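Local coordinates for arginine decarboxylase, A207R protein (Paramecium bursaria Chlorella virus 1, PDB 2NVA) that probably decarboxylates arginine to agmatine, using pyridoxal 5'-phosphate bound in a TIM barrel of the ornithine decarboxylase-like family, at residues 110-113 with 117-120; 101-106 with 123-128; 171-176 with 195-200; 42-47 with 86-91. All coordinates share one frame; numbering follows the deposited sequence.

Contact 1 (110-113 with 117-120)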
# COMPACT_ATOMS: atom_id res chain seq x y z
N ALA A 110 26.47 -8.96 -5.67
CA ALA A 110 25.37 -8.02 -5.96
C ALA A 110 25.17 -7.83 -7.46
O ALA A 110 26.03 -8.21 -8.25
CB ALA A 110 25.61 -6.65 -5.29
N THR A 111 24.02 -7.26 -7.82
CA THR A 111 23.69 -7.02 -9.22
C THR A 111 23.87 -5.54 -9.59
O THR A 111 23.94 -4.67 -8.71
CB THR A 111 22.24 -7.46 -9.56
OG1 THR A 111 21.32 -6.80 -8.68
CG2 THR A 111 22.08 -8.98 -9.40
N PHE A 112 23.98 -5.27 -10.89
CA PHE A 112 24.02 -3.90 -11.41
C PHE A 112 23.47 -3.86 -12.82
O PHE A 112 23.40 -4.89 -13.51
CB PHE A 112 25.45 -3.32 -11.39
CG PHE A 112 26.35 -3.90 -12.43
CD1 PHE A 112 26.69 -3.18 -13.58
CD2 PHE A 112 26.88 -5.19 -12.27
CE1 PHE A 112 27.53 -3.72 -14.56
CE2 PHE A 112 27.71 -5.74 -13.25
CZ PHE A 112 28.04 -5.00 -14.39
N ASP A 113 23.09 -2.66 -13.26
CA ASP A 113 22.67 -2.43 -14.63
C ASP A 113 23.03 -1.02 -15.14
O ASP A 113 22.51 -0.58 -16.17
CB ASP A 113 21.16 -2.72 -14.82
CG ASP A 113 20.25 -1.80 -13.96
OD1 ASP A 113 20.68 -0.68 -13.56
OD2 ASP A 113 19.10 -2.22 -13.70
N GLU A 117 26.19 2.80 -10.85
CA GLU A 117 26.22 1.76 -9.81
C GLU A 117 27.64 1.18 -9.66
O GLU A 117 28.09 0.88 -8.54
CB GLU A 117 25.22 0.66 -10.12
CG GLU A 117 24.85 -0.18 -8.90
CD GLU A 117 23.95 0.55 -7.90
OE1 GLU A 117 23.68 -0.04 -6.82
OE2 GLU A 117 23.50 1.70 -8.18
N LEU A 118 28.33 1.01 -10.79
CA LEU A 118 29.73 0.55 -10.77
C LEU A 118 30.65 1.55 -10.08
O LEU A 118 31.55 1.16 -9.33
CB LEU A 118 30.25 0.26 -12.19
CG LEU A 118 29.64 -0.96 -12.89
CD1 LEU A 118 30.06 -1.01 -14.35
CD2 LEU A 118 30.00 -2.28 -12.19
N ASP A 119 30.40 2.84 -10.29
CA ASP A 119 31.12 3.90 -9.58
C ASP A 119 30.97 3.73 -8.07
O ASP A 119 31.95 3.81 -7.33
CB ASP A 119 30.61 5.29 -9.96
CG ASP A 119 30.98 5.68 -11.37
OD1 ASP A 119 31.97 5.14 -11.90
OD2 ASP A 119 30.26 6.52 -11.95
N LYS A 120 29.74 3.50 -7.62
CA LYS A 120 29.45 3.30 -6.20
C LYS A 120 30.21 2.10 -5.65
O LYS A 120 30.80 2.18 -4.57
CB LYS A 120 27.95 3.11 -5.96
CG LYS A 120 27.17 4.40 -5.84
CD LYS A 120 25.74 4.13 -5.36
CE LYS A 120 24.84 3.76 -6.51
NZ LYS A 120 23.49 3.35 -6.04
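L118 of helix 115-124 lays its branched end over one face of the F112 ring, and here the packing is tight. Its CD2 stands 3.8 Å from the centroid of the F112 ring, 14° off the normal, a CH-pi contact displaced toward the CD1-CE1 side. The second methyl follows along that rim, L118 CD1 lying 3.7 Å from F112 CE1. F112 presents this face because its CG sits between the backbone N and the carbonyl carbon (chi1 72°). M130 and L132 of strand 129-133 also touch F112, and Y162 and A163 touch L118.

The E117 side is looser: E117 CG comes no nearer than 4.1 Å to F112 CB, and the bend at chi2 carries the carboxylate away from the ring. There K120 NZ meets E117 OE2 at 2.7 Å from above the carboxylate plane, while OE1 makes a salt bridge to K94. This polar margin faces protein: K120 also bonds I269 O of the second subunit, and D113 pairs with R272 of that subunit.

No hydrogen bond links the two segments, so apolar contact holds helix 115-124 against strand 109-112, while charged groups beside it are matched within the chain and across the dimer.

Contact 2 (101-106 with 123-128)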
# COMPACT_ATOMS: atom_id res chain seq x y z
N PHE A 101 27.40 -1.19 4.55
CA PHE A 101 26.87 -2.20 5.46
C PHE A 101 27.08 -3.63 4.90
O PHE A 101 27.56 -4.51 5.63
CB PHE A 101 25.39 -1.94 5.75
CG PHE A 101 24.75 -2.99 6.63
CD1 PHE A 101 24.98 -2.99 8.01
CD2 PHE A 101 23.92 -3.97 6.09
CE1 PHE A 101 24.40 -3.96 8.84
CE2 PHE A 101 23.33 -4.94 6.90
CZ PHE A 101 23.57 -4.93 8.28
N ALA A 102 26.72 -3.84 3.63
CA ALA A 102 26.93 -5.14 2.99
C ALA A 102 28.39 -5.57 3.02
O ALA A 102 28.71 -6.72 3.34
CB ALA A 102 26.43 -5.10 1.54
N LYS A 103 29.29 -4.64 2.68
CA LYS A 103 30.73 -4.92 2.68
C LYS A 103 31.17 -5.35 4.08
O LYS A 103 31.90 -6.32 4.24
CB LYS A 103 31.53 -3.69 2.20
CG LYS A 103 33.04 -3.93 2.09
CD LYS A 103 33.81 -2.63 2.27
CE LYS A 103 33.37 -1.91 3.57
NZ LYS A 103 34.48 -1.09 4.16
N ASP A 104 30.71 -4.60 5.08
CA ASP A 104 31.09 -4.87 6.45
C ASP A 104 30.61 -6.24 6.92
O ASP A 104 31.36 -6.98 7.55
CB ASP A 104 30.57 -3.77 7.36
CG ASP A 104 31.39 -2.49 7.24
OD1 ASP A 104 32.60 -2.57 6.91
OD2 ASP A 104 30.84 -1.39 7.51
N GLN A 105 29.36 -6.57 6.61
CA GLN A 105 28.79 -7.83 7.10
C GLN A 105 29.28 -9.05 6.33
O GLN A 105 29.28 -10.15 6.86
CB GLN A 105 27.26 -7.77 7.07
CG GLN A 105 26.68 -6.67 7.96
CD GLN A 105 26.91 -6.94 9.43
OE1 GLN A 105 26.57 -8.01 9.94
NE2 GLN A 105 27.52 -5.98 10.12
N GLY A 106 29.69 -8.86 5.08
CA GLY A 106 30.11 -10.01 4.27
C GLY A 106 29.16 -10.36 3.13
O GLY A 106 29.27 -11.44 2.54
N THR A 123 33.97 2.75 -5.26
CA THR A 123 34.29 3.62 -4.13
C THR A 123 34.03 2.95 -2.77
O THR A 123 34.84 3.08 -1.85
CB THR A 123 33.56 4.98 -4.23
OG1 THR A 123 33.86 5.59 -5.49
CG2 THR A 123 33.98 5.92 -3.10
N TYR A 124 32.94 2.19 -2.66
CA TYR A 124 32.42 1.74 -1.35
C TYR A 124 32.44 0.25 -1.07
O TYR A 124 32.36 -0.16 0.10
CB TYR A 124 30.99 2.27 -1.15
CG TYR A 124 30.95 3.76 -1.15
CD1 TYR A 124 31.43 4.48 -0.05
CD2 TYR A 124 30.48 4.46 -2.26
CE1 TYR A 124 31.43 5.87 -0.05
CE2 TYR A 124 30.47 5.85 -2.27
CZ TYR A 124 30.95 6.55 -1.16
OH TYR A 124 30.95 7.92 -1.15
N HIS A 125 32.51 -0.56 -2.11
CA HIS A 125 32.51 -2.01 -1.94
C HIS A 125 33.32 -2.61 -3.10
O HIS A 125 32.80 -3.42 -3.87
CB HIS A 125 31.06 -2.51 -1.94
CG HIS A 125 30.87 -3.89 -1.38
ND1 HIS A 125 31.93 -4.73 -1.10
CD2 HIS A 125 29.75 -4.59 -1.10
CE1 HIS A 125 31.46 -5.89 -0.65
NE2 HIS A 125 30.14 -5.82 -0.63
N PRO A 126 34.60 -2.20 -3.23
CA PRO A 126 35.40 -2.49 -4.44
C PRO A 126 35.62 -3.97 -4.79
O PRO A 126 35.90 -4.27 -5.95
CB PRO A 126 36.75 -1.81 -4.14
CG PRO A 126 36.79 -1.62 -2.69
CD PRO A 126 35.37 -1.41 -2.26
N ASN A 127 35.52 -4.86 -3.81
CA ASN A 127 35.70 -6.28 -4.07
C ASN A 127 34.39 -7.08 -4.11
O ASN A 127 34.41 -8.30 -4.11
CB ASN A 127 36.67 -6.89 -3.06
CG ASN A 127 38.07 -6.33 -3.20
OD1 ASN A 127 38.55 -6.09 -4.31
ND2 ASN A 127 38.73 -6.09 -2.07
N CYS A 128 33.27 -6.38 -4.15
CA CYS A 128 31.98 -7.04 -4.33
C CYS A 128 31.97 -7.74 -5.69
O CYS A 128 32.38 -7.15 -6.70
CB CYS A 128 30.86 -6.01 -4.24
SG CYS A 128 29.20 -6.75 -4.18
O HOH W 1 33.20 1.26 2.30
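K103 and H125 make the main contact, and it is a CH-pi interaction. The methylene CB of K103 lies over the middle of one imidazole face, 3.5 Å from the centroid of the H125 ring and 10° off its normal. K103 CG continues the cover toward one side of the ring, 3.5 Å from H125 ND1, and the two side chains run past each other in opposite directions. The other face of the ring is covered by C128 CB from its own segment, so the imidazole is sandwiched between two aliphatic carbons. Nearby apolar contact is slight: A102 CB stays 4.3 Å from H125 CD2.

Helices 96-105 and 115-124 are successive outer helices of the barrel, with strand 109-112 between them in the chain, and the contact joins their C-terminal ends. H125 is the first residue to leave the second helix and opens a type I turn, closed by C128 N bonding to H125 O; with its CG anti to the backbone N (chi1 -163°), its ring lies against the K103 methylenes.

The polar contacts are fewer and mostly weak apart from that of H125. H125 NE2 donates to the O of V107, just past helix 96-105, a bond that ties the ring to the chain leaving that helix. K103 bends at chi3 and sends its amine outward, CD passing 3.6 Å from Y124 O. A water bridges the two on the exposed side, donating to Y124 O at 2.7 Å and accepting only a weak bond from K103 NZ. The salt bridge from K103 NZ to D104 OD1 is long.

Contact 3 (171-176 with 195-200). With PL2 ((4-{[(4-{[amino(imino)methyl]amino}butyl)amino]methyl}-5-hydroxy-6-methylpyridin-3-yl)methyl dihydrogen phosphate), chain I.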
# COMPACT_ATOMS: atom_id res chain seq x y z
N ILE A 171 31.09 -11.64 -12.22
CA ILE A 171 31.10 -13.09 -12.10
C ILE A 171 29.91 -13.80 -12.77
O ILE A 171 29.84 -15.03 -12.80
CB ILE A 171 31.21 -13.57 -10.62
CG1 ILE A 171 29.97 -13.15 -9.80
CG2 ILE A 171 32.52 -13.08 -10.01
CD1 ILE A 171 29.81 -13.94 -8.50
N GLY A 172 28.98 -13.02 -13.33
CA GLY A 172 27.83 -13.63 -13.98
C GLY A 172 26.78 -12.68 -14.53
O GLY A 172 26.95 -11.45 -14.55
N ILE A 173 25.69 -13.30 -14.98
CA ILE A 173 24.61 -12.58 -15.66
C ILE A 173 23.30 -13.02 -15.02
O ILE A 173 23.12 -14.21 -14.75
CB ILE A 173 24.57 -12.89 -17.20
CG1 ILE A 173 25.92 -12.63 -17.87
CG2 ILE A 173 23.43 -12.14 -17.90
CD1 ILE A 173 26.40 -11.17 -17.87
N SER A 174 22.41 -12.06 -14.79
CA SER A 174 21.07 -12.36 -14.29
C SER A 174 20.00 -11.70 -15.17
O SER A 174 20.29 -10.82 -15.98
CB SER A 174 20.92 -11.88 -12.85
OG SER A 174 20.82 -10.47 -12.81
N PHE A 175 18.77 -12.14 -14.98
CA PHE A 175 17.62 -11.49 -15.60
C PHE A 175 16.43 -11.78 -14.70
O PHE A 175 16.49 -12.70 -13.87
CB PHE A 175 17.37 -12.05 -17.01
CG PHE A 175 17.12 -13.55 -17.06
CD1 PHE A 175 15.84 -14.07 -16.84
CD2 PHE A 175 18.16 -14.44 -17.36
CE1 PHE A 175 15.60 -15.45 -16.89
CE2 PHE A 175 17.93 -15.83 -17.42
CZ PHE A 175 16.64 -16.33 -17.18
N HIS A 176 15.38 -11.00 -14.86
CA HIS A 176 14.09 -11.36 -14.29
C HIS A 176 13.06 -11.09 -15.36
O HIS A 176 12.92 -9.95 -15.81
CB HIS A 176 13.80 -10.54 -13.03
CG HIS A 176 12.74 -11.16 -12.16
ND1 HIS A 176 11.59 -11.71 -12.68
CD2 HIS A 176 12.67 -11.32 -10.82
CE1 HIS A 176 10.84 -12.17 -11.69
NE2 HIS A 176 11.46 -11.94 -10.55
N LYS A 195 23.62 -16.21 -22.21
CA LYS A 195 24.83 -16.86 -22.74
C LYS A 195 25.59 -15.89 -23.64
O LYS A 195 26.82 -15.85 -23.62
CB LYS A 195 24.49 -18.15 -23.49
CG LYS A 195 25.69 -18.89 -24.11
CD LYS A 195 26.78 -19.20 -23.07
CE LYS A 195 27.98 -19.91 -23.71
NZ LYS A 195 27.66 -21.33 -24.11
N GLU A 196 24.85 -15.11 -24.43
CA GLU A 196 25.46 -14.11 -25.29
C GLU A 196 26.16 -13.03 -24.47
O GLU A 196 27.24 -12.57 -24.84
CB GLU A 196 24.43 -13.50 -26.24
CG GLU A 196 23.89 -14.50 -27.26
CD GLU A 196 22.66 -14.02 -28.02
OE1 GLU A 196 22.10 -12.95 -27.67
OE2 GLU A 196 22.24 -14.74 -28.97
N ALA A 197 25.53 -12.62 -23.37
CA ALA A 197 26.17 -11.66 -22.46
C ALA A 197 27.38 -12.27 -21.73
O ALA A 197 28.40 -11.60 -21.52
CB ALA A 197 25.14 -11.13 -21.45
N PHE A 198 27.26 -13.53 -21.35
CA PHE A 198 28.34 -14.30 -20.72
C PHE A 198 29.57 -14.27 -21.64
O PHE A 198 30.70 -14.03 -21.18
CB PHE A 198 27.85 -15.73 -20.56
CG PHE A 198 28.46 -16.48 -19.42
CD1 PHE A 198 27.91 -16.40 -18.14
CD2 PHE A 198 29.54 -17.34 -19.66
CE1 PHE A 198 28.45 -17.13 -17.10
CE2 PHE A 198 30.09 -18.08 -18.61
CZ PHE A 198 29.52 -17.97 -17.32
N ASN A 199 29.33 -14.50 -22.93
CA ASN A 199 30.38 -14.50 -23.94
C ASN A 199 31.03 -13.13 -24.18
O ASN A 199 32.22 -13.06 -24.50
CB ASN A 199 29.89 -15.13 -25.26
CG ASN A 199 29.63 -16.64 -25.14
OD1 ASN A 199 30.13 -17.31 -24.22
ND2 ASN A 199 28.86 -17.16 -26.07
N GLU A 200 30.25 -12.06 -24.02
CA GLU A 200 30.78 -10.70 -24.08
C GLU A 200 31.69 -10.42 -22.88
O GLU A 200 32.75 -9.80 -23.03
CB GLU A 200 29.66 -9.66 -24.08
CG GLU A 200 28.89 -9.60 -25.37
CD GLU A 200 29.56 -8.72 -26.42
OE1 GLU A 200 28.82 -8.22 -27.30
OE2 GLU A 200 30.80 -8.51 -26.39
N1 PL2 I . 14.30 -11.37 -7.65
C2 PL2 I . 14.18 -10.06 -7.88
C2A PL2 I . 15.43 -9.20 -8.14
C3 PL2 I . 12.90 -9.50 -7.90
O3 PL2 I . 12.80 -8.17 -8.16
C4 PL2 I . 11.74 -10.28 -7.68
C4A PL2 I . 10.30 -9.69 -7.67
C5 PL2 I . 11.96 -11.65 -7.44
C6 PL2 I . 13.24 -12.16 -7.42
P PL2 I . 8.76 -13.88 -7.80
N PL2 I . 10.18 -8.48 -8.52
CA PL2 I . 9.24 -7.51 -7.93
CG PL2 I . 6.85 -7.09 -7.19
OP2 PL2 I . 7.59 -13.72 -8.88
OP3 PL2 I . 8.07 -13.70 -6.34
OP1 PL2 I . 9.47 -15.18 -7.94
OP4 PL2 I . 9.70 -12.59 -8.06
C5M PL2 I . 10.77 -12.60 -7.18
CB PL2 I . 7.85 -8.14 -7.71
CD PL2 I . 5.45 -7.71 -7.00
NE PL2 I . 4.60 -6.64 -6.41
CZ PL2 I . 3.41 -6.81 -5.83
NH2 PL2 I . 2.77 -5.73 -5.33
NH1 PL2 I . 2.85 -8.03 -5.75
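I173 turns CG1 anti to its carbonyl carbon (chi1 -54°) and bends again at chi2 (-64°), which folds CD1 back over A197 on helix 184-204. The methyl CD1 of I173 meets A197 CB at 3.8 Å, and I173 CG1 lies as close to the backbone N of F198. The F198 ring receives I173 only obliquely, F198 CD1 being 4.3 Å from I173 CG1. These side-chain contacts are apolar, and no hydrogen bond joins the two segments. S194, one turn earlier, touches I173 as well; F242 meets the F198 ring edge-to-face.

Three residues further along, H176 holds its CG anti to the backbone N and aims its NE2-CD2 edge at the cofactor adduct. NE2 donates to the phosphate ester oxygen OP4 of PL2 at 3.1 Å, with an N-H...O angle of 159°. Beside that bond, H176 CD2 lies 3.4 Å from C4 of the PL2 pyridine, the imidazole edge standing over the pyridine face. G178 N bonds to H176 ND1, which fixes the rotation of the ring.

Strand 170-174, helix 184-204 and strand 210-212 form one beta-alpha-beta unit of the TIM barrel, with a cofactor-binding histidine toward the C-terminal side of the first strand, as in fold type III pyridoxal phosphate enzymes.

Contact 4 (42-47 with 86-91). With PL2 ((4-{[(4-{[amino(imino)methyl]amino}butyl)amino]methyl}-5-hydroxy-6-methylpyridin-3-yl)methyl dihydrogen phosphate), chain I.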
# COMPACT_ATOMS: atom_id res chain seq x y z
N THR A 42 20.46 -23.52 -7.57
CA THR A 42 20.41 -23.16 -6.16
C THR A 42 19.46 -21.99 -5.97
O THR A 42 19.68 -20.91 -6.55
CB THR A 42 21.82 -22.78 -5.63
OG1 THR A 42 22.67 -23.92 -5.72
CG2 THR A 42 21.75 -22.32 -4.17
N PRO A 43 18.39 -22.19 -5.17
CA PRO A 43 17.43 -21.11 -4.96
C PRO A 43 17.95 -20.09 -3.95
O PRO A 43 18.43 -20.47 -2.87
CB PRO A 43 16.19 -21.83 -4.42
CG PRO A 43 16.73 -23.06 -3.74
CD PRO A 43 18.04 -23.42 -4.42
N HIS A 44 17.87 -18.82 -4.31
CA HIS A 44 18.08 -17.73 -3.38
C HIS A 44 16.72 -17.09 -3.14
O HIS A 44 16.28 -16.27 -3.93
CB HIS A 44 19.08 -16.71 -3.95
CG HIS A 44 20.51 -17.16 -3.84
ND1 HIS A 44 21.42 -16.54 -3.02
CD2 HIS A 44 21.16 -18.20 -4.42
CE1 HIS A 44 22.59 -17.17 -3.10
NE2 HIS A 44 22.46 -18.17 -3.95
N TYR A 45 16.07 -17.48 -2.04
CA TYR A 45 14.70 -17.04 -1.77
C TYR A 45 14.61 -15.50 -1.68
O TYR A 45 15.38 -14.87 -0.95
CB TYR A 45 14.16 -17.68 -0.48
CG TYR A 45 12.83 -17.10 -0.06
CD1 TYR A 45 12.71 -16.35 1.13
CD2 TYR A 45 11.69 -17.26 -0.86
CE1 TYR A 45 11.49 -15.78 1.52
CE2 TYR A 45 10.46 -16.70 -0.48
CZ TYR A 45 10.36 -15.98 0.70
OH TYR A 45 9.15 -15.42 1.06
N ALA A 46 13.65 -14.93 -2.40
CA ALA A 46 13.42 -13.49 -2.42
C ALA A 46 12.64 -13.08 -1.17
O ALA A 46 11.41 -13.19 -1.11
CB ALA A 46 12.68 -13.06 -3.71
N VAL A 47 13.39 -12.64 -0.16
CA VAL A 47 12.86 -12.30 1.16
C VAL A 47 11.68 -11.30 1.08
O VAL A 47 10.74 -11.38 1.88
CB VAL A 47 14.02 -11.71 2.03
CG1 VAL A 47 13.50 -11.17 3.38
CG2 VAL A 47 15.12 -12.79 2.23
N ARG A 86 25.77 -16.47 2.08
CA ARG A 86 24.60 -17.09 1.41
C ARG A 86 23.62 -16.07 0.79
O ARG A 86 22.59 -16.47 0.25
CB ARG A 86 23.86 -18.02 2.38
CG ARG A 86 24.61 -19.30 2.67
CD ARG A 86 24.06 -19.98 3.92
NE ARG A 86 22.73 -20.56 3.69
CZ ARG A 86 22.05 -21.25 4.60
NH1 ARG A 86 20.85 -21.75 4.32
NH2 ARG A 86 22.56 -21.43 5.81
N ILE A 87 23.95 -14.78 0.86
CA ILE A 87 23.07 -13.69 0.39
C ILE A 87 23.58 -13.11 -0.92
O ILE A 87 24.79 -12.85 -1.06
CB ILE A 87 22.97 -12.56 1.47
CG1 ILE A 87 22.43 -13.15 2.78
CG2 ILE A 87 22.09 -11.38 0.98
CD1 ILE A 87 22.53 -12.20 3.97
N ILE A 88 22.68 -12.92 -1.89
CA ILE A 88 22.95 -12.09 -3.07
C ILE A 88 22.17 -10.80 -2.83
O ILE A 88 20.96 -10.85 -2.55
CB ILE A 88 22.47 -12.73 -4.41
CG1 ILE A 88 23.36 -13.88 -4.91
CG2 ILE A 88 22.46 -11.69 -5.54
CD1 ILE A 88 24.24 -14.49 -3.88
N PHE A 89 22.86 -9.66 -2.90
CA PHE A 89 22.21 -8.37 -2.81
C PHE A 89 21.64 -8.09 -4.21
O PHE A 89 22.27 -7.38 -5.01
CB PHE A 89 23.23 -7.30 -2.40
CG PHE A 89 22.64 -6.06 -1.77
CD1 PHE A 89 21.30 -5.69 -1.98
CD2 PHE A 89 23.46 -5.22 -1.02
CE1 PHE A 89 20.79 -4.51 -1.43
CE2 PHE A 89 22.97 -4.05 -0.45
CZ PHE A 89 21.64 -3.68 -0.65
N ALA A 90 20.48 -8.67 -4.50
CA ALA A 90 19.98 -8.72 -5.88
C ALA A 90 19.08 -7.52 -6.22
O ALA A 90 17.94 -7.68 -6.67
CB ALA A 90 19.25 -10.04 -6.15
N HIS A 91 19.60 -6.31 -6.01
CA HIS A 91 18.88 -5.09 -6.36
C HIS A 91 19.90 -4.24 -7.09
O HIS A 91 20.97 -3.95 -6.54
CB HIS A 91 18.19 -4.50 -5.14
CG HIS A 91 17.30 -3.34 -5.44
ND1 HIS A 91 17.55 -2.45 -6.46
CD2 HIS A 91 16.14 -2.93 -4.86
CE1 HIS A 91 16.60 -1.54 -6.50
NE2 HIS A 91 15.73 -1.81 -5.54
N1 PL2 I . 14.30 -11.37 -7.65
C2 PL2 I . 14.18 -10.06 -7.88
C2A PL2 I . 15.43 -9.20 -8.14
C3 PL2 I . 12.90 -9.50 -7.90
O3 PL2 I . 12.80 -8.17 -8.16
C4 PL2 I . 11.74 -10.28 -7.68
C4A PL2 I . 10.30 -9.69 -7.67
C5 PL2 I . 11.96 -11.65 -7.44
C6 PL2 I . 13.24 -12.16 -7.42
P PL2 I . 8.76 -13.88 -7.80
N PL2 I . 10.18 -8.48 -8.52
CA PL2 I . 9.24 -7.51 -7.93
CG PL2 I . 6.85 -7.09 -7.19
OP2 PL2 I . 7.59 -13.72 -8.88
OP3 PL2 I . 8.07 -13.70 -6.34
OP1 PL2 I . 9.47 -15.18 -7.94
OP4 PL2 I . 9.70 -12.59 -8.06
C5M PL2 I . 10.77 -12.60 -7.18
CB PL2 I . 7.85 -8.14 -7.71
CD PL2 I . 5.45 -7.71 -7.00
NE PL2 I . 4.60 -6.64 -6.41
CZ PL2 I . 3.41 -6.81 -5.83
NH2 PL2 I . 2.77 -5.73 -5.33
NH1 PL2 I . 2.85 -8.03 -5.75
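H44 and I88 sit on strands 41-46 and 87-89, which run parallel but are not neighbours in the sheet, strand 65-68 coming between them; the nearest CA atoms are those of H44 and I87, 7.4 Å apart. The H44 and I88 side chains point at one another and cross at about a right angle. I88 CG1 stands 3.8 Å from H44 CE1, and its CD1 is modelled still nearer, where a chi2 of 19° leaves the ethyl arm close to eclipsed; that conformation is doubtful. R86 O also comes up beside the imidazole, 3.4 Å from H44 CE1, without a hydrogen bond. H44 ND1 hydrogen-bonds to F66 O on the strand in the middle.

These three strands form one side of the TIM barrel, and the two side chains fill its interior toward the N-terminal ends of the strands. R86 turns the other way, its guanidinium bonding to C60 O, V64 O and the N65 side chain.

Toward the C-terminal ends, A46 and A90 reach the cofactor pocket. A46 CB stands 3.9 Å from C6 of the PL2 pyridine, and A90 O is 3.3 Å from the methyl C2A of PL2. F89 and A90 each centre an inverse gamma turn. Beyond them, H91 NE2 bonds to C322 O of the second subunit, and the H91 side chain packs on C324 of that subunit.

Contacts 1, 3 and 4 are buried and draw on strands of one parallel barrel sheet, whereas contact 2 is partly exposed, at the ends of two outer helices. Helix 115-124 serves both contact 1 and contact 2, and A110 CB touches C128 SG between them. Apolar carbon dominates in contacts 1 and 3, where strand meets helix; contact 2 adds a water-bridged lysine, and contact 4 sets a histidine against isoleucine inside the barrel. T111 connects contact 1 to H91 and A90 of contact 4. Contacts 3 and 4, with centres about 17 Å apart, do not touch, yet both reach PL2: one by a hydrogen bond, the other by close approach alone.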